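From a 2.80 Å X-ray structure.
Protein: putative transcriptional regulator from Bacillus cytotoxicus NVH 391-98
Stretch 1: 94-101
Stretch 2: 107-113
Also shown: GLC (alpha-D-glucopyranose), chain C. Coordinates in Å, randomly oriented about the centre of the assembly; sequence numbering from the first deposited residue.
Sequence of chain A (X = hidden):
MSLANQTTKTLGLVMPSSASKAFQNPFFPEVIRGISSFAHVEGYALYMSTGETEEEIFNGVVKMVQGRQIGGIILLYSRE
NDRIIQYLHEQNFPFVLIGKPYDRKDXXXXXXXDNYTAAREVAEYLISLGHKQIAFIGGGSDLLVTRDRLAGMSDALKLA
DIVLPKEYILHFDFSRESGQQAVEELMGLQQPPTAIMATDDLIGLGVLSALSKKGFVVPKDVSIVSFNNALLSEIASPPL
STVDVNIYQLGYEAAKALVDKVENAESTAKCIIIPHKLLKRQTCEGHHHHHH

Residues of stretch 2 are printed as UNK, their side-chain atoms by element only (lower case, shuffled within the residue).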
ATOM      1  N   PRO A  94      -0.471   7.788 -22.740  1.00 44.66           N
ATOM      2  CA  PRO A  94      -1.012   7.733 -21.374  1.00 43.79           C
ATOM      3  C   PRO A  94      -1.618   6.379 -21.038  1.00 43.68           C
ATOM      4  O   PRO A  94      -2.495   5.905 -21.747  1.00 44.64           O
ATOM      5  CB  PRO A  94      -2.106   8.820 -21.356  1.00 43.67           C
ATOM      6  CG  PRO A  94      -2.140   9.415 -22.674  1.00 31.55           C
ATOM      7  CD  PRO A  94      -1.340   8.566 -23.633  1.00 44.17           C
ATOM      8  N   PHE A  95      -1.151   5.757 -19.960  1.00 42.98           N
ATOM      9  CA  PHE A  95      -1.710   4.489 -19.521  1.00 41.85           C
ATOM     10  C   PHE A  95      -1.682   4.308 -18.009  1.00 42.38           C
ATOM     11  O   PHE A  95      -0.970   5.005 -17.290  1.00 41.43           O
ATOM     12  CB  PHE A  95      -0.980   3.333 -20.177  1.00 40.71           C
ATOM     13  CG  PHE A  95       0.355   3.046 -19.561  1.00 43.11           C
ATOM     14  CD1 PHE A  95       1.504   3.697 -20.021  1.00 40.20           C
ATOM     15  CD2 PHE A  95       0.469   2.126 -18.516  1.00 40.06           C
ATOM     16  CE1 PHE A  95       2.732   3.441 -19.450  1.00 42.34           C
ATOM     17  CE2 PHE A  95       1.695   1.862 -17.945  1.00 42.82           C
ATOM     18  CZ  PHE A  95       2.835   2.527 -18.410  1.00 40.08           C
ATOM     19  N   VAL A  96      -2.440   3.313 -17.542  1.00 43.62           N
ATOM     20  CA  VAL A  96      -2.581   3.040 -16.110  1.00 43.57           C
ATOM     21  C   VAL A  96      -2.568   1.535 -15.865  1.00 42.88           C
ATOM     22  O   VAL A  96      -3.138   0.779 -16.664  1.00 43.90           O
ATOM     23  CB  VAL A  96      -3.915   3.633 -15.595  1.00 43.77           C
ATOM     24  CG1 VAL A  96      -4.414   2.862 -14.390  1.00 41.56           C
ATOM     25  CG2 VAL A  96      -3.762   5.101 -15.262  1.00 39.82           C
ATOM     26  N   LEU A  97      -1.936   1.103 -14.777  1.00 41.50           N
ATOM     27  CA  LEU A  97      -1.945  -0.322 -14.393  1.00 41.58           C
ATOM     28  C   LEU A  97      -3.030  -0.708 -13.387  1.00 41.08           C
ATOM     29  O   LEU A  97      -3.379   0.091 -12.501  1.00 40.61           O
ATOM     30  CB  LEU A  97      -0.601  -0.747 -13.801  1.00 42.07           C
ATOM     31  CG  LEU A  97       0.547  -1.294 -14.639  1.00 48.58           C
ATOM     32  CD1 LEU A  97       1.545  -1.989 -13.756  1.00 42.55           C
ATOM     33  CD2 LEU A  97       0.014  -2.303 -15.581  1.00 43.27           C
ATOM     34  N   ILE A  98      -3.548  -1.935 -13.507  1.00 40.73           N
ATOM     35  CA  ILE A  98      -4.274  -2.571 -12.389  1.00 40.87           C
ATOM     36  C   ILE A  98      -3.346  -3.666 -11.871  1.00 41.33           C
ATOM     37  O   ILE A  98      -3.299  -4.753 -12.425  1.00 41.92           O
ATOM     38  CB  ILE A  98      -5.680  -3.154 -12.797  1.00 40.73           C
ATOM     39  CG1 ILE A  98      -6.572  -2.094 -13.486  1.00 28.10           C
ATOM     40  CG2 ILE A  98      -6.382  -3.810 -11.581  1.00 27.94           C
ATOM     41  CD1 ILE A  98      -8.092  -2.305 -13.283  1.00 39.76           C
ATOM     42  N   GLY A  99      -2.574  -3.359 -10.844  1.00 42.56           N
ATOM     43  CA  GLY A  99      -1.483  -4.230 -10.365  1.00 44.93           C
ATOM     44  C   GLY A  99      -0.185  -3.452 -10.177  1.00 47.91           C
ATOM     45  O   GLY A  99       0.043  -2.437 -10.835  1.00 48.18           O
ATOM     46  N   LYS A 100       0.666  -3.915  -9.265  1.00 50.07           N
ATOM     47  CA  LYS A 100       1.990  -3.348  -9.059  1.00 51.43           C
ATOM     48  C   LYS A 100       2.875  -3.544 -10.292  1.00 53.94           C
ATOM     49  O   LYS A 100       2.873  -4.613 -10.901  1.00 53.51           O
ATOM     50  CB  LYS A 100       2.632  -4.050  -7.895  1.00 51.40           C
ATOM     51  CG  LYS A 100       3.507  -3.197  -7.044  1.00 70.47           C
ATOM     52  CD  LYS A 100       3.894  -3.947  -5.776  1.00 52.89           C
ATOM     53  CE  LYS A 100       4.891  -5.043  -6.070  1.00 70.42           C
ATOM     54  NZ  LYS A 100       5.266  -5.695  -4.805  1.00 54.31           N
ATOM     55  N   PRO A 101       3.639  -2.504 -10.670  1.00 56.75           N
ATOM     56  CA  PRO A 101       4.610  -2.665 -11.758  1.00 58.67           C
ATOM     57  C   PRO A 101       5.872  -3.271 -11.199  1.00 61.39           C
ATOM     58  O   PRO A 101       6.165  -3.078 -10.020  1.00 60.18           O
ATOM     59  CB  PRO A 101       4.875  -1.227 -12.216  1.00 58.33           C
ATOM     60  CG  PRO A 101       3.905  -0.330 -11.385  1.00 55.90           C
ATOM     61  CD  PRO A 101       3.579  -1.115 -10.177  1.00 56.98           C
ATOM     62  N   UNK A 107       7.358   6.164 -11.715  1.00 64.38           N
ATOM     63  CA  UNK A 107       6.971   6.644 -13.057  1.00 62.20           C
ATOM     64  C   UNK A 107       5.563   6.238 -13.529  1.00 59.43           C
ATOM     65  O   UNK A 107       4.928   6.965 -14.300  1.00 59.09           O
ATOM     66  o   UNK A 107      11.091   5.622 -13.980  1.00 86.00           O
ATOM     67  c   UNK A 107       8.011   6.218 -14.103  1.00 62.94           C
ATOM     68  c   UNK A 107      10.467   6.415 -14.732  1.00 64.70           C
ATOM     69  c   UNK A 107       9.227   7.129 -14.196  1.00 85.96           C
ATOM     70  o   UNK A 107      10.816   6.651 -15.914  1.00 86.36           O
ATOM     71  N   UNK A 108       5.091   5.077 -13.075  1.00 56.96           N
ATOM     72  CA  UNK A 108       3.829   4.502 -13.543  1.00 54.43           C
ATOM     73  C   UNK A 108       2.694   4.725 -12.549  1.00 52.19           C
ATOM     74  O   UNK A 108       2.885   4.518 -11.342  1.00 51.72           O
ATOM     75  c   UNK A 108       5.799   1.365 -14.595  1.00 54.45           C
ATOM     76  c   UNK A 108       3.998   2.995 -13.770  1.00 54.45           C
ATOM     77  c   UNK A 108       5.125   2.735 -14.768  1.00 50.57           C
ATOM     78  c   UNK A 108       2.682   2.339 -14.239  1.00 50.47           C
ATOM     79  N   UNK A 109       1.502   5.014 -13.030  1.00 50.40           N
ATOM     80  CA  UNK A 109       0.355   5.134 -12.148  1.00 49.29           C
ATOM     81  C   UNK A 109      -0.445   3.864 -12.128  1.00 48.21           C
ATOM     82  O   UNK A 109      -0.829   3.380 -13.131  1.00 48.20           O
ATOM     83  c   UNK A 109      -0.568   6.170 -12.633  1.00 49.22           C
ATOM     84  o   UNK A 109       0.193   7.307 -12.984  1.00 60.33           O
ATOM     85  c   UNK A 109      -1.478   6.543 -11.569  1.00 58.74           C
ATOM     86  N   UNK A 110      -0.683   3.318 -10.963  1.00 47.09           N
ATOM     87  CA  UNK A 110      -1.323   2.057 -10.875  1.00 46.39           C
ATOM     88  C   UNK A 110      -2.311   1.937  -9.759  1.00 44.70           C
ATOM     89  O   UNK A 110      -2.259   2.675  -8.854  1.00 43.01           O
ATOM     90  c   UNK A 110      -0.081   0.157  -8.539  1.00 46.77           C
ATOM     91  c   UNK A 110       0.563   0.025  -7.398  1.00 55.55           C
ATOM     92  c   UNK A 110      -0.275   0.980 -10.835  1.00 46.58           C
ATOM     93  o   UNK A 110       2.424   0.447  -6.062  1.00 56.57           O
ATOM     94  c   UNK A 110       1.678   1.404  -9.394  1.00 47.22           C
ATOM     95  c   UNK A 110       1.770   0.589  -7.242  1.00 47.70           C
ATOM     96  c   UNK A 110       2.332   1.281  -8.243  1.00 56.06           C
ATOM     97  c   UNK A 110       0.446   0.859  -9.562  1.00 55.37           C
ATOM     98  N   UNK A 111      -3.246   1.013  -9.885  1.00 44.25           N
ATOM     99  CA  UNK A 111      -4.253   0.712  -8.893  1.00 43.66           C
ATOM    100  C   UNK A 111      -4.080  -0.711  -8.428  1.00 44.78           C
ATOM    101  O   UNK A 111      -3.814  -1.548  -9.205  1.00 45.67           O
ATOM    102  c   UNK A 111      -5.599   0.848  -9.467  1.00 42.85           C
ATOM    103  c   UNK A 111      -6.568   0.700  -8.444  1.00 32.03           C
ATOM    104  c   UNK A 111      -5.739   2.138 -10.038  1.00 32.62           C
ATOM    105  N   UNK A 112      -4.121  -0.970  -7.144  1.00 44.99           N
ATOM    106  CA  UNK A 112      -3.847  -2.298  -6.666  1.00 45.51           C
ATOM    107  C   UNK A 112      -4.434  -2.520  -5.330  1.00 44.75           C
ATOM    108  O   UNK A 112      -4.918  -1.632  -4.767  1.00 45.73           O
ATOM    109  o   UNK A 112      -2.789  -4.765  -6.857  1.00 47.45           O
ATOM    110  o   UNK A 112      -0.857  -4.197  -6.197  1.00 48.65           O
ATOM    111  c   UNK A 112      -2.363  -2.507  -6.614  1.00 47.05           C
ATOM    112  c   UNK A 112      -1.982  -3.921  -6.550  1.00 57.78           C
ATOM    113  N   UNK A 113      -4.468  -3.741  -4.863  1.00 43.73           N
ATOM    114  CA  UNK A 113      -4.741  -4.008  -3.482  1.00 43.61           C
ATOM    115  C   UNK A 113      -3.438  -4.261  -2.793  1.00 43.52           C
ATOM    116  O   UNK A 113      -2.498  -4.561  -3.422  1.00 43.66           O
ATOM    117  c   UNK A 113      -5.534  -5.257  -3.296  1.00 43.50           C
ATOM    118  c   UNK A 113      -6.645  -5.369  -4.197  1.00 39.28           C
ATOM    119  o   UNK A 113      -6.555  -6.000  -5.196  1.00 42.90           O
ATOM    120  n   UNK A 113      -7.742  -4.847  -3.811  1.00 43.45           N
TER
HETATM  121  C1  GLC C   2      -5.831  -8.185 -11.139  0.80 64.38           C
HETATM  122  C2  GLC C   2      -4.679  -7.550 -11.890  0.80 67.12           C
HETATM  123  C3  GLC C   2      -3.477  -7.593 -10.962  0.80 63.80           C
HETATM  124  C4  GLC C   2      -3.778  -6.841  -9.651  0.80 66.70           C
HETATM  125  C5  GLC C   2      -5.049  -7.358  -9.021  0.80 63.54           C
HETATM  126  C6  GLC C   2      -5.397  -6.484  -7.840  0.80 66.30           C
HETATM  127  O2  GLC C   2      -4.427  -8.308 -13.051  0.80 64.29           O
HETATM  128  O3  GLC C   2      -2.374  -7.112 -11.697  0.80 67.39           O
HETATM  129  O4  GLC C   2      -2.834  -7.124  -8.667  0.80 62.79           O
HETATM  130  O5  GLC C   2      -6.109  -7.424  -9.969  0.80 67.28           O
HETATM  131  O6  GLC C   2      -5.174  -7.270  -6.700  0.80 63.06           O

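Position 107 carries three carbons in an unbranched run, the third bearing two oxygens. That is a carboxylate on a two-carbon stem. It touches nothing on stretch 1 and is exposed. The residue is Glu-107.

Position 108 has four carbons and no heteroatom. The chain forks at the first carbon, and one arm is two carbons long. It points toward stretch 1 and is buried among Phe-95, Leu-97 and Pro-101. This is Ile-108. Its CG2 lies 3.9 Å from Phe-95 CE2 and 4.2 Å from Leu-97 CG. Its CD1 reaches to 3.6 Å from Pro-101 CB.

Position 109 has one carbon carrying one oxygen and one carbon. CB is 4.3 Å from Val-96 CG2. The fork with a single oxygen identifies Thr-109. Its OG1 is hydrogen-bonded elsewhere in the structure. Its backbone O accepts a hydrogen bond from Leu-97 N at 3.0 Å.

Position 110 shows one carbon, then a six-carbon ring bearing one oxygen. CB packs 3.4 Å from Leu-97 CB, and the ring lies against Lys-100 and Pro-101. It is Tyr-110. Pro-101 CD sits over one face of the ring, 3.3 Å from Tyr-110 CD2, and Lys-100 CA also lies over a face. Both make CH-pi contacts.

Position 111 has three carbons, forked at the first, and no heteroatom. It lies on the same face of the sheet as Ile-98. The short symmetric fork is Val-111. Its backbone N donates to Leu-97 O at 2.8 Å, and its O accepts from Gly-99 N at 2.7 Å.

Position 112 has two carbons, the second carrying two oxygens. This acid is one carbon shorter than Glu-107, so it is Asp-112. OD1 is 3.8 Å from Gly-99 CA and accepts a hydrogen bond from GLC O4 at 3.0 Å.

Position 113 has two carbons, the second carrying one oxygen and one nitrogen. It makes no contact with stretch 1. The amide is Asn-113. Its OD1 accepts a very short hydrogen bond, 2.4 Å, from GLC O6.

The two strands run parallel, with Leu-97 paired to Tyr-110 and Ile-98 to Val-111. Three backbone hydrogen bonds hold this register. Leu-97 and Tyr-110 share one face of the sheet; Ile-98 and Val-111 share the other. Apolar packing around Ile-108 and the tyrosine ring adds to the join. Both stretches also bind the sugar: Ile-98 O accepts from GLC O3 at 2.6 Å. At Gly-99 a CB would clash with GLC O3, and the backbone angles themselves call for glycine.

Stretch 2 107-113: EITYVDN
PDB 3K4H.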